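Local coordinates for protein Cfl (Pectobacterium brasiliense, PDB 7A9J) that is a coronafacic acid ligase of the ATP-dependent AMP-binding enzyme family, which probably activates carboxylic acids as adenylates before joining them to a partner in amide synthesis, at residues A[65-70]-A[143-148]; A[445-450]-A[485-490]; A[387-390]-A[395-398]; A[291-296]-A[324-329]; A[29-34]-A[48-53]. The protein carries 1 engineered substitution. All blocks are in the same frame, centred on the assembly; numbering follows the deposited sequence.

How the interactions relate
From the N terminus, interaction 5 comes first, closing the loop that holds strands 39-42 and 47-49 by bringing helix 24-34 against the start of helix 50-66. The far end of that same helix meets strand 145-148 in interaction 1. Interaction 4 then sets the C-terminal ends of helices 283-294 and 316-326 against each other, and interaction 3 is a short beta hairpin, 387-390 with 395-398. Last, interaction 2 joins a turn to helix 481-491 within the C-terminal domain. All five loops follow in series; none nests or crosses. Interactions 4 and 2 come within about 7 Å at their nearest atoms without touching, although only interaction 2 belongs to the C-terminal domain.

Interaction 1: A[65-70]-A[143-148]; sequences KSANIK and LEKIWV
A67 and K145 have the nearest CA atoms, with CA of A67 7.6 Å from CA of K145, too far for backbone pairing, so side chains carry most of the contact between the end of helix 50-66 and strand 145-148. The helix stops in a Schellman motif: N68 takes the C-prime place with positive phi (75°), a conformation asparagine tolerates well, and its N bonds back to K65 O. The strand belongs to a five-stranded parallel sheet, where backbone bonds tie K145 and W147 to Y123 of strand 122-125.

W147 presents the rim of its indole to the helix end. A67 is small enough for its CB to lie in the ring plane at the edge, 3.5 Å from W147 CZ2. I69, buried, brings CG1 to 4.1 Å from W147 CH2; a branched aliphatic suits this apolar position. I69 and W147 run alongside in opposite senses. K145 lies over an indole face with its CB, and its chain, bent at chi2 (-72°), then passes A67, so that its CE lies 3.7 Å from A67 O. Lysine serves here through its methylenes.

The polar links lie at the margin of this apolar patch. K70 NZ donates to N68 OD1 at 2.8 Å, nearly in line with the C=O bond. A single water bridges the segments, donating to A67 O at 2.6 Å and to E144 OE1 at 2.9 Å.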
# COMPACT_ATOMS: atom_id res chain seq x y z
N LYS A 65 -11.62 24.31 -16.20
CA LYS A 65 -12.19 25.62 -15.90
C LYS A 65 -13.11 26.07 -17.02
O LYS A 65 -14.16 26.69 -16.74
CB LYS A 65 -11.07 26.64 -15.62
CG LYS A 65 -10.39 26.31 -14.26
CD LYS A 65 -9.75 27.52 -13.54
CE LYS A 65 -8.29 27.71 -13.93
NZ LYS A 65 -7.82 29.10 -13.56
N SER A 66 -12.78 25.75 -18.27
CA SER A 66 -13.67 26.14 -19.37
C SER A 66 -15.01 25.43 -19.29
O SER A 66 -16.02 25.96 -19.79
CB SER A 66 -13.01 25.86 -20.70
OG SER A 66 -12.03 26.85 -20.90
N ALA A 67 -15.04 24.25 -18.69
CA ALA A 67 -16.25 23.48 -18.45
C ALA A 67 -16.89 23.83 -17.12
O ALA A 67 -17.73 23.07 -16.64
CB ALA A 67 -15.95 21.98 -18.49
N ASN A 68 -16.50 24.95 -16.52
CA ASN A 68 -17.16 25.51 -15.34
C ASN A 68 -16.84 24.73 -14.07
O ASN A 68 -17.57 24.84 -13.07
CB ASN A 68 -18.68 25.61 -15.55
CG ASN A 68 -19.32 26.56 -14.58
OD1 ASN A 68 -18.68 27.50 -14.12
ND2 ASN A 68 -20.59 26.31 -14.24
N ILE A 69 -15.78 23.93 -14.07
CA ILE A 69 -15.24 23.36 -12.84
C ILE A 69 -14.48 24.46 -12.10
O ILE A 69 -13.76 25.27 -12.71
CB ILE A 69 -14.34 22.16 -13.14
CG1 ILE A 69 -15.18 21.09 -13.86
CG2 ILE A 69 -13.83 21.57 -11.86
CD1 ILE A 69 -16.54 20.82 -13.22
N LYS A 70 -14.73 24.56 -10.79
CA LYS A 70 -14.24 25.65 -9.97
C LYS A 70 -13.52 25.05 -8.77
O LYS A 70 -13.72 23.89 -8.46
CB LYS A 70 -15.38 26.55 -9.45
CG LYS A 70 -16.35 27.00 -10.53
CD LYS A 70 -17.29 28.09 -10.04
CE LYS A 70 -18.14 28.66 -11.19
NZ LYS A 70 -17.30 29.16 -12.32
N LEU A 143 -23.61 14.83 -11.68
CA LEU A 143 -22.47 14.92 -12.61
C LEU A 143 -22.80 15.88 -13.75
O LEU A 143 -23.58 15.55 -14.64
CB LEU A 143 -22.10 13.55 -13.16
CG LEU A 143 -21.50 12.61 -12.10
CD1 LEU A 143 -21.15 11.28 -12.76
CD2 LEU A 143 -20.25 13.18 -11.37
N GLU A 144 -22.17 17.05 -13.75
CA GLU A 144 -22.38 17.99 -14.85
C GLU A 144 -21.48 17.71 -16.06
O GLU A 144 -21.82 18.12 -17.19
CB GLU A 144 -22.12 19.42 -14.38
CG GLU A 144 -22.96 19.88 -13.20
CD GLU A 144 -22.33 21.09 -12.48
OE1 GLU A 144 -21.71 21.96 -13.15
OE2 GLU A 144 -22.43 21.15 -11.23
N LYS A 145 -20.32 17.10 -15.84
CA LYS A 145 -19.38 16.70 -16.87
C LYS A 145 -18.86 15.30 -16.57
O LYS A 145 -18.43 15.03 -15.44
CB LYS A 145 -18.17 17.64 -16.93
CG LYS A 145 -18.58 19.10 -17.15
CD LYS A 145 -19.05 19.30 -18.54
CE LYS A 145 -19.78 20.67 -18.66
NZ LYS A 145 -20.10 21.04 -20.06
N ILE A 146 -18.85 14.47 -17.59
CA ILE A 146 -18.29 13.13 -17.57
C ILE A 146 -17.33 13.08 -18.76
O ILE A 146 -17.78 13.08 -19.89
CB ILE A 146 -19.40 12.06 -17.74
CG1 ILE A 146 -20.43 12.20 -16.62
CG2 ILE A 146 -18.81 10.64 -17.85
CD1 ILE A 146 -21.69 11.37 -16.86
N TRP A 147 -16.03 12.96 -18.51
CA TRP A 147 -15.05 12.81 -19.58
C TRP A 147 -14.46 11.40 -19.55
O TRP A 147 -14.16 10.87 -18.46
CB TRP A 147 -13.90 13.81 -19.43
CG TRP A 147 -14.23 15.30 -19.62
CD1 TRP A 147 -14.28 15.99 -20.80
CD2 TRP A 147 -14.46 16.27 -18.58
NE1 TRP A 147 -14.57 17.33 -20.57
CE2 TRP A 147 -14.66 17.52 -19.22
CE3 TRP A 147 -14.53 16.20 -17.19
CZ2 TRP A 147 -14.94 18.68 -18.51
CZ3 TRP A 147 -14.78 17.34 -16.47
CH2 TRP A 147 -14.97 18.59 -17.15
N VAL A 148 -14.32 10.80 -20.73
CA VAL A 148 -13.93 9.39 -20.87
C VAL A 148 -12.84 9.32 -21.94
O VAL A 148 -13.06 9.76 -23.09
CB VAL A 148 -15.11 8.51 -21.29
CG1 VAL A 148 -14.67 7.04 -21.48
CG2 VAL A 148 -16.26 8.67 -20.33
O HOH W 1 -19.47 22.16 -14.91

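Interaction 2: A[445-450]-A[485-490]; sequences IQHADI and ASYLSD
Y487 and H447 give up most of the buried surface here, meeting as a T-shaped pair: the edge of the imidazole points at one face of the phenol ring. The centroids are 5.0 Å apart and the planes stand at 84°. H447 CD2 leads, 3.7 Å from Y487 CD1, and sits off-centre toward the rim. With CG anti to the backbone N (chi1 169°), Y487 leaves helix 481-491 in the direction of the turn.

A histidine suits the opposite side because its ring has work on two flanks. CD2 offers a polarised C-H to the tyrosine face, while ND1 accepts from D449 N at 3.2 Å, the N-H tilted from the ring plane. That bond holds the imidazole in the type I turn H447 to I450, which is closed by I450 N to H447 O at 3.2 Å.

Q446 supplies the third contact through its root: its CB lies 3.3 Å from Y487 OH. That hydroxyl is hydrogen-bonded to T443 O, so tyrosine offers both a face for H447 and a polar tip for the end of helix 437-445. The amide of Q446 turns elsewhere, NE2 bonding N442 O and Q320 OE1.

The contact therefore packs the turn between helix 437-445 and strand 450-460 against helix 481-491 within the C-terminal domain, while Q446 and I445 reach helix 316-326 of the larger AMP-binding part.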
# COMPACT_ATOMS: atom_id res chain seq x y z
N ILE A 445 10.40 -21.19 11.64
CA ILE A 445 10.80 -21.23 10.25
C ILE A 445 12.33 -21.14 10.05
O ILE A 445 12.84 -21.52 8.98
CB ILE A 445 10.04 -20.12 9.49
CG1 ILE A 445 10.06 -20.39 7.98
CG2 ILE A 445 10.67 -18.76 9.76
CD1 ILE A 445 9.43 -19.28 7.16
N GLN A 446 13.10 -20.69 11.05
CA GLN A 446 14.56 -20.70 10.90
C GLN A 446 15.11 -22.11 10.78
O GLN A 446 16.20 -22.30 10.23
CB GLN A 446 15.23 -19.99 12.08
CG GLN A 446 14.78 -18.56 12.30
CD GLN A 446 14.70 -17.80 11.00
OE1 GLN A 446 15.63 -17.84 10.18
NE2 GLN A 446 13.55 -17.17 10.76
N HIS A 447 14.39 -23.10 11.31
CA HIS A 447 14.85 -24.48 11.18
C HIS A 447 14.91 -24.87 9.71
O HIS A 447 14.05 -24.50 8.91
CB HIS A 447 13.93 -25.42 11.96
CG HIS A 447 14.61 -26.68 12.36
ND1 HIS A 447 14.64 -27.80 11.55
CD2 HIS A 447 15.34 -26.98 13.46
CE1 HIS A 447 15.33 -28.75 12.16
NE2 HIS A 447 15.76 -28.29 13.31
N ALA A 448 15.98 -25.59 9.35
CA ALA A 448 16.18 -25.98 7.96
C ALA A 448 15.08 -26.93 7.47
O ALA A 448 14.72 -26.89 6.29
CB ALA A 448 17.55 -26.64 7.80
N ASP A 449 14.54 -27.76 8.36
CA ASP A 449 13.52 -28.72 7.97
C ASP A 449 12.10 -28.14 7.97
O ASP A 449 11.17 -28.85 7.59
CB ASP A 449 13.58 -29.94 8.90
CG ASP A 449 14.93 -30.63 8.85
OD1 ASP A 449 15.51 -30.74 7.74
OD2 ASP A 449 15.43 -31.05 9.92
N ILE A 450 11.91 -26.88 8.38
CA ILE A 450 10.57 -26.29 8.48
C ILE A 450 10.40 -25.29 7.35
O ILE A 450 11.07 -24.25 7.33
CB ILE A 450 10.33 -25.63 9.84
CG1 ILE A 450 10.35 -26.68 10.94
CG2 ILE A 450 9.01 -24.89 9.83
CD1 ILE A 450 10.13 -26.13 12.31
N ALA A 485 10.89 -29.60 19.48
CA ALA A 485 10.83 -29.27 20.90
C ALA A 485 12.23 -28.97 21.44
O ALA A 485 12.43 -27.97 22.14
CB ALA A 485 10.14 -30.40 21.68
N SER A 486 13.22 -29.79 21.09
CA SER A 486 14.57 -29.50 21.57
C SER A 486 15.09 -28.19 20.99
O SER A 486 15.69 -27.38 21.70
CB SER A 486 15.51 -30.67 21.25
OG SER A 486 15.71 -30.80 19.86
N TYR A 487 14.84 -27.94 19.70
CA TYR A 487 15.24 -26.68 19.08
C TYR A 487 14.62 -25.48 19.79
O TYR A 487 15.29 -24.45 19.99
CB TYR A 487 14.86 -26.71 17.59
CG TYR A 487 14.98 -25.39 16.86
CD1 TYR A 487 16.20 -24.92 16.40
CD2 TYR A 487 13.85 -24.62 16.63
CE1 TYR A 487 16.29 -23.70 15.72
CE2 TYR A 487 13.93 -23.41 15.96
CZ TYR A 487 15.13 -22.95 15.51
OH TYR A 487 15.17 -21.74 14.84
N LEU A 488 13.34 -25.58 20.18
CA LEU A 488 12.71 -24.47 20.88
C LEU A 488 13.25 -24.29 22.30
O LEU A 488 13.32 -23.16 22.79
CB LEU A 488 11.19 -24.66 20.90
CG LEU A 488 10.48 -24.54 19.55
CD1 LEU A 488 9.00 -24.73 19.73
CD2 LEU A 488 10.71 -23.20 18.93
N SER A 489 13.64 -25.37 22.97
CA SER A 489 14.25 -25.25 24.30
C SER A 489 15.47 -24.34 24.27
O SER A 489 15.72 -23.58 25.22
CB SER A 489 14.66 -26.64 24.79
OG SER A 489 13.68 -27.58 24.41
N ASP A 490 16.25 -24.39 23.20
CA ASP A 490 17.44 -23.56 23.09
C ASP A 490 17.14 -22.13 22.65
O ASP A 490 18.01 -21.27 22.78
CB ASP A 490 18.44 -24.19 22.10
CG ASP A 490 18.70 -25.68 22.39
OD1 ASP A 490 18.69 -26.10 23.57
OD2 ASP A 490 18.91 -26.43 21.41

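Interaction 3: A[387-390]-A[395-398]; sequences IGIW and IELF
I389 and E396 form the hydrogen-bonded pair at the middle of this antiparallel beta hairpin, and their backbones satisfy each other twice: E396 N gives to I389 O at 2.7 Å, and I389 N gives to E396 O at 2.8 Å. Each donor is modestly tilted from the carbonyl plane it approaches. A third bond, F398 N to I387 O at 3.2 Å, is nearly straight at hydrogen (166°) but comes from above the carbonyl plane. I387 O also receives a C-H contact from L397 CA, and I389 O one from I395 CA at 3.3 Å.

G388 with L397 and W390 with I395 flank the central pair as non-hydrogen-bonded pairs. G388 has phi 157° and psi -169°, angles at which a CB would be jammed against the preceding carbonyl. E396 O lies 2.9 Å from G388 CA, and a CB there would also run into E396 O and I395 CG2; hence glycine.

Apolar contacts form on both faces, with E396 beside I389 on one of them. I395 CG1 meets the indole of W390 at its edge, in plane, while I389 CG1 lies 3.7 Å from F398 CZ on the other face, beta-branched residues suiting both strand positions. L397 runs alongside I387, L397 CD2 3.8 Å from I387 CG2. W390 NE1 is satisfied by H117 O, and its ring makes a cation-pi contact with R74; R402 does the same for F398.

Strand 395-397 ends a four-stranded antiparallel sheet. Strand 388-390 lies between it and strand 198-202, its outer bonds running to V200 and G198, and strand 183-188 forms the far edge.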
# COMPACT_ATOMS: atom_id res chain seq x y z
N ILE A 387 -8.05 16.11 7.66
CA ILE A 387 -8.93 17.15 8.13
C ILE A 387 -10.12 16.56 8.87
O ILE A 387 -10.67 17.19 9.78
CB ILE A 387 -9.43 18.00 6.95
CG1 ILE A 387 -8.24 18.54 6.14
CG2 ILE A 387 -10.35 19.06 7.41
CD1 ILE A 387 -7.08 19.06 7.00
N GLY A 388 -10.55 15.37 8.48
CA GLY A 388 -11.80 14.85 8.99
C GLY A 388 -12.36 13.82 8.03
O GLY A 388 -11.68 13.33 7.13
N ILE A 389 -13.59 13.44 8.29
CA ILE A 389 -14.25 12.41 7.50
C ILE A 389 -15.46 13.03 6.83
O ILE A 389 -16.30 13.65 7.50
CB ILE A 389 -14.65 11.19 8.35
CG1 ILE A 389 -13.39 10.45 8.84
CG2 ILE A 389 -15.60 10.31 7.56
CD1 ILE A 389 -13.69 9.30 9.81
N TRP A 390 -15.53 12.86 5.52
CA TRP A 390 -16.67 13.34 4.78
C TRP A 390 -17.81 12.35 4.98
O TRP A 390 -17.65 11.16 4.68
CB TRP A 390 -16.30 13.45 3.30
CG TRP A 390 -17.44 13.79 2.53
CD1 TRP A 390 -18.11 12.99 1.65
CD2 TRP A 390 -18.15 15.03 2.57
NE1 TRP A 390 -19.16 13.66 1.12
CE2 TRP A 390 -19.22 14.91 1.66
CE3 TRP A 390 -17.98 16.23 3.28
CZ2 TRP A 390 -20.12 15.96 1.43
CZ3 TRP A 390 -18.88 17.27 3.05
CH2 TRP A 390 -19.94 17.12 2.14
N ILE A 395 -18.01 17.54 6.96
CA ILE A 395 -16.80 16.92 7.45
C ILE A 395 -16.92 16.72 8.95
O ILE A 395 -17.17 17.67 9.69
CB ILE A 395 -15.58 17.78 7.13
CG1 ILE A 395 -15.64 18.20 5.67
CG2 ILE A 395 -14.29 17.03 7.52
CD1 ILE A 395 -14.31 18.64 5.13
N GLU A 396 -16.71 15.51 9.40
CA GLU A 396 -16.53 15.29 10.83
C GLU A 396 -15.06 15.54 11.14
O GLU A 396 -14.19 14.78 10.69
CB GLU A 396 -16.96 13.88 11.22
CG GLU A 396 -18.34 13.49 10.74
CD GLU A 396 -18.75 12.11 11.22
OE1 GLU A 396 -19.29 12.02 12.34
OE2 GLU A 396 -18.52 11.11 10.50
N LEU A 397 -14.78 16.60 11.89
CA LEU A 397 -13.41 17.08 12.01
C LEU A 397 -12.60 16.22 12.98
O LEU A 397 -13.12 15.69 13.97
CB LEU A 397 -13.39 18.54 12.45
CG LEU A 397 -13.85 19.51 11.35
CD1 LEU A 397 -13.95 20.91 11.92
CD2 LEU A 397 -12.90 19.49 10.15
N PHE A 398 -11.31 16.08 12.66
CA PHE A 398 -10.38 15.33 13.49
C PHE A 398 -9.70 16.28 14.47
O PHE A 398 -9.08 17.26 14.03
CB PHE A 398 -9.31 14.67 12.62
CG PHE A 398 -9.72 13.34 12.04
CD1 PHE A 398 -10.47 12.44 12.78
CD2 PHE A 398 -9.34 13.00 10.76
CE1 PHE A 398 -10.83 11.21 12.24
CE2 PHE A 398 -9.70 11.77 10.21
CZ PHE A 398 -10.44 10.88 10.95

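Interaction 4: A[291-296]-A[324-329]; sequences KNEENN and ECFGSH
E293 meets C325 and F326 where helices 283-294 and 316-326 both reach their C-terminal ends, in the part of the AMP-binding fold where such helices accompany the parallel strands 278-281, 306-311 and 331-335. The backbones stay apart, with CA of E293 7.9 Å from CA of C325.

Van der Waals contact carries the meeting. E293 bends at chi2 (-66°), which lays its methylenes against the other helix. CG approaches the phenylalanine ring obliquely, 3.3 Å from F326 CZ, a tight fit, and CD follows at 3.7 Å from F326 CE1. The carboxylate plane is turned 46° from the ring. C325, with a small and only weakly polar thiol, packs beside this: SG is 3.8 Å from E293 CB and lies over one face of F326, toward the rim. F326 is buried, as suits an aromatic that also touches F322, I289 and I290.

Polar bonds lie round the apolar patch. A glutamate fits because its stem is aliphatic, while its carboxylate stays beside the ring rim and OE1 accepts from L300 N. N292 is tied through ND2 to T268 OG1. The second helix gives way at G327, whose positive phi (64°) glycine adopts easily.

At the end of the first helix, N296, which is poorly ordered, appears to turn its amide back over the last turn, ND2 reaching N292 O at 3.1 Å from well above the carbonyl plane.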
# COMPACT_ATOMS: atom_id res chain seq x y z
N LYS A 291 7.95 -16.42 -6.61
CA LYS A 291 7.48 -17.70 -7.11
C LYS A 291 7.75 -17.87 -8.60
O LYS A 291 8.03 -18.98 -9.05
CB LYS A 291 5.99 -17.85 -6.82
CG LYS A 291 5.48 -19.26 -7.16
CD LYS A 291 4.03 -19.50 -6.78
CE LYS A 291 3.90 -20.12 -5.40
NZ LYS A 291 2.59 -20.80 -5.28
N ASN A 292 7.72 -16.78 -9.36
CA ASN A 292 7.98 -16.88 -10.80
C ASN A 292 9.40 -17.36 -11.08
O ASN A 292 9.64 -18.02 -12.10
CB ASN A 292 7.74 -15.53 -11.46
CG ASN A 292 6.29 -15.12 -11.42
OD1 ASN A 292 5.42 -15.93 -11.09
ND2 ASN A 292 6.02 -13.87 -11.78
N GLU A 293 10.35 -17.07 -10.19
CA GLU A 293 11.74 -17.47 -10.40
C GLU A 293 11.95 -18.97 -10.30
O GLU A 293 12.92 -19.48 -10.87
CB GLU A 293 12.66 -16.80 -9.38
CG GLU A 293 12.79 -15.33 -9.60
CD GLU A 293 13.48 -14.99 -10.91
OE1 GLU A 293 14.70 -15.26 -11.06
OE2 GLU A 293 12.80 -14.45 -11.79
N GLU A 294 11.08 -19.68 -9.57
CA GLU A 294 11.23 -21.13 -9.45
C GLU A 294 11.24 -21.78 -10.83
O GLU A 294 11.99 -22.73 -11.06
CB GLU A 294 10.10 -21.68 -8.56
CG GLU A 294 8.87 -22.17 -9.32
CD GLU A 294 7.60 -22.18 -8.49
OE1 GLU A 294 6.53 -21.81 -9.04
OE2 GLU A 294 7.66 -22.56 -7.29
N ASN A 295 10.47 -21.23 -11.76
CA ASN A 295 10.57 -21.58 -13.17
C ASN A 295 11.58 -20.65 -13.82
O ASN A 295 12.72 -20.53 -13.34
CB ASN A 295 9.21 -21.47 -13.85
CG ASN A 295 8.07 -21.67 -12.88
OD1 ASN A 295 7.75 -22.80 -12.52
ND2 ASN A 295 7.45 -20.56 -12.44
N ASN A 296 11.18 -19.98 -14.90
CA ASN A 296 12.06 -19.06 -15.61
C ASN A 296 13.41 -19.70 -15.92
O ASN A 296 13.56 -20.92 -15.81
CB ASN A 296 12.26 -17.78 -14.79
CG ASN A 296 11.40 -16.65 -15.28
OD1 ASN A 296 11.85 -15.83 -16.08
ND2 ASN A 296 10.16 -16.60 -14.82
N GLU A 324 16.98 -14.65 -0.09
CA GLU A 324 17.46 -15.93 -0.60
C GLU A 324 17.33 -15.97 -2.11
O GLU A 324 18.22 -16.42 -2.83
CB GLU A 324 16.67 -17.10 -0.01
CG GLU A 324 16.61 -17.17 1.52
CD GLU A 324 17.83 -17.81 2.15
OE1 GLU A 324 18.71 -18.30 1.41
OE2 GLU A 324 17.89 -17.83 3.41
N CYS A 325 16.22 -15.45 -2.61
CA CYS A 325 15.91 -15.57 -4.02
C CYS A 325 16.71 -14.57 -4.86
O CYS A 325 17.26 -14.93 -5.90
CB CYS A 325 14.41 -15.39 -4.23
SG CYS A 325 13.88 -15.63 -5.95
N PHE A 326 16.77 -13.31 -4.44
CA PHE A 326 17.38 -12.31 -5.29
C PHE A 326 18.64 -11.66 -4.74
O PHE A 326 19.26 -10.87 -5.45
CB PHE A 326 16.37 -11.19 -5.58
CG PHE A 326 15.17 -11.68 -6.30
CD1 PHE A 326 15.25 -11.97 -7.65
CD2 PHE A 326 13.96 -11.86 -5.63
CE1 PHE A 326 14.13 -12.44 -8.33
CE2 PHE A 326 12.85 -12.33 -6.30
CZ PHE A 326 12.94 -12.63 -7.65
N GLY A 327 19.00 -11.92 -3.49
CA GLY A 327 20.07 -11.14 -2.90
C GLY A 327 19.75 -9.67 -2.74
O GLY A 327 20.67 -8.84 -2.67
N SER A 328 18.47 -9.30 -2.72
CA SER A 328 18.04 -7.92 -2.57
C SER A 328 17.54 -7.78 -1.14
O SER A 328 17.07 -8.75 -0.53
CB SER A 328 16.95 -7.58 -3.59
OG SER A 328 16.46 -6.22 -3.54
N HIS A 329 17.62 -6.56 -0.60
CA HIS A 329 17.42 -6.31 0.83
C HIS A 329 16.09 -5.60 0.97
O HIS A 329 16.00 -4.39 0.75
CB HIS A 329 18.56 -5.48 1.39
CG HIS A 329 19.91 -6.07 1.10
ND1 HIS A 329 20.59 -6.84 2.01
CD2 HIS A 329 20.69 -6.03 -0.03
CE1 HIS A 329 21.74 -7.23 1.49
NE2 HIS A 329 21.83 -6.75 0.26

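Interaction 5: A[29-34]-A[48-53]; sequences RKHALL and ISFYNL
F50, in the first turn of helix 50-66, packs on A32 and H31 near the end of helix 24-34; the connection between the two helices is a beta hairpin, strands 39-42 and 47-49. The backbones come close, CA of A32 standing 4.8 Å from CA of F50, which the small alanine permits.

The phenylalanine can be followed outward. Its CB rests on A32, 3.8 Å from A32 CA and 3.9 Å from A32 CB. Its CG is anti to the carbonyl carbon (chi1 -84°), which carries the ring along helix 24-34 toward H31. F50 CD1 lies 4.0 Å from H31 CD2. F50 CE1 comes closest to that carbon, 3.7 Å from H31 CD2. At the tip, F50 CZ still lies near H31 CD2 and is 4.1 Å from H31 NE2. The imidazole edge of H31 thus faces the F50 ring off-centre, an edge-to-face pair with planes at 59°. Histidine suits this partly exposed spot, and it also stacks with H35.

On the next residue, Y51, the ring is met at its edge by L33 CD2, 4.1 Å from Y51 CE1. The other methyl of L33, CD1, sits over the guanidinium of R29, so this leucine works in two directions.

S49 begins the second helix as its N-cap, a classic place for serine: its OG accepts from N52 N at 3.0 Å, with an angle of 165° at the hydrogen.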
# COMPACT_ATOMS: atom_id res chain seq x y z
N ARG A 29 5.68 21.83 -10.53
CA ARG A 29 5.90 22.83 -11.59
C ARG A 29 7.33 23.34 -11.54
O ARG A 29 8.02 23.43 -12.58
CB ARG A 29 4.94 24.00 -11.38
CG ARG A 29 5.15 25.11 -12.54
CD ARG A 29 4.16 26.27 -12.27
NE ARG A 29 4.60 27.41 -13.12
CZ ARG A 29 5.65 28.17 -12.84
NH1 ARG A 29 6.38 27.94 -11.74
NH2 ARG A 29 5.97 29.19 -13.64
N LYS A 30 7.75 23.72 -10.34
CA LYS A 30 9.09 24.26 -10.16
C LYS A 30 10.11 23.27 -10.68
O LYS A 30 10.95 23.62 -11.52
CB LYS A 30 9.33 24.59 -8.69
CG LYS A 30 10.68 25.25 -8.42
CD LYS A 30 10.98 25.26 -6.93
CE LYS A 30 12.39 25.80 -6.68
NZ LYS A 30 12.57 26.10 -5.24
N HIS A 31 9.97 22.00 -10.29
CA HIS A 31 10.91 21.02 -10.81
C HIS A 31 10.79 20.81 -12.31
O HIS A 31 11.80 20.72 -13.02
CB HIS A 31 10.73 19.69 -10.10
CG HIS A 31 11.81 18.74 -10.46
ND1 HIS A 31 13.00 18.68 -9.76
CD2 HIS A 31 11.95 17.90 -11.51
CE1 HIS A 31 13.81 17.81 -10.35
NE2 HIS A 31 13.21 17.33 -11.42
N ALA A 32 9.57 20.74 -12.84
CA ALA A 32 9.46 20.57 -14.28
C ALA A 32 10.14 21.73 -15.02
O ALA A 32 10.73 21.53 -16.09
CB ALA A 32 7.99 20.45 -14.68
N LEU A 33 10.04 22.95 -14.50
CA LEU A 33 10.55 24.07 -15.28
C LEU A 33 12.07 24.15 -15.24
O LEU A 33 12.68 24.80 -16.09
CB LEU A 33 9.92 25.37 -14.81
CG LEU A 33 8.51 25.41 -15.36
CD1 LEU A 33 7.86 26.62 -14.77
CD2 LEU A 33 8.42 25.44 -16.92
N LEU A 34 12.68 23.47 -14.29
CA LEU A 34 14.12 23.48 -14.12
C LEU A 34 14.75 22.20 -14.64
O LEU A 34 15.98 22.14 -14.72
CB LEU A 34 14.47 23.67 -12.63
CG LEU A 34 13.95 24.97 -11.99
CD1 LEU A 34 14.13 25.01 -10.46
CD2 LEU A 34 14.57 26.22 -12.67
N ILE A 48 6.95 10.60 -21.38
CA ILE A 48 6.62 12.02 -21.40
C ILE A 48 7.65 12.74 -20.53
O ILE A 48 7.97 12.28 -19.43
CB ILE A 48 5.17 12.26 -20.95
CG1 ILE A 48 4.75 13.74 -21.17
CG2 ILE A 48 4.91 11.81 -19.46
CD1 ILE A 48 3.29 13.96 -21.02
N SER A 49 8.18 13.85 -21.05
CA SER A 49 9.11 14.64 -20.26
C SER A 49 8.40 15.42 -19.16
O SER A 49 7.19 15.67 -19.22
CB SER A 49 9.88 15.64 -21.17
OG SER A 49 8.96 16.59 -21.72
N PHE A 50 9.19 15.92 -18.22
CA PHE A 50 8.62 16.83 -17.21
C PHE A 50 7.92 18.04 -17.86
O PHE A 50 6.78 18.40 -17.49
CB PHE A 50 9.71 17.32 -16.27
CG PHE A 50 10.00 16.38 -15.13
CD1 PHE A 50 9.20 16.44 -13.99
CD2 PHE A 50 11.04 15.44 -15.18
CE1 PHE A 50 9.40 15.57 -12.87
CE2 PHE A 50 11.24 14.55 -14.05
CZ PHE A 50 10.44 14.65 -12.93
N TYR A 51 8.57 18.64 -18.85
CA TYR A 51 8.01 19.84 -19.47
C TYR A 51 6.70 19.49 -20.15
O TYR A 51 5.70 20.19 -19.96
CB TYR A 51 8.98 20.47 -20.45
CG TYR A 51 8.47 21.78 -21.02
CD1 TYR A 51 8.61 22.97 -20.30
CD2 TYR A 51 7.78 21.82 -22.19
CE1 TYR A 51 8.16 24.17 -20.79
CE2 TYR A 51 7.36 23.06 -22.73
CZ TYR A 51 7.51 24.19 -21.99
OH TYR A 51 7.03 25.40 -22.49
N ASN A 52 6.70 18.41 -20.93
CA ASN A 52 5.44 18.06 -21.64
C ASN A 52 4.33 17.60 -20.69
O ASN A 52 3.14 17.78 -21.01
CB ASN A 52 5.75 17.05 -22.73
CG ASN A 52 6.45 17.76 -23.99
OD1 ASN A 52 6.08 18.91 -24.34
ND2 ASN A 52 7.46 17.12 -24.61
N LEU A 53 4.68 16.95 -19.57
CA LEU A 53 3.67 16.64 -18.58
C LEU A 53 3.09 17.92 -17.98
O LEU A 53 1.87 18.02 -17.83
CB LEU A 53 4.25 15.71 -17.50
CG LEU A 53 3.38 15.40 -16.31
CD1 LEU A 53 2.10 14.77 -16.82
CD2 LEU A 53 4.16 14.40 -15.37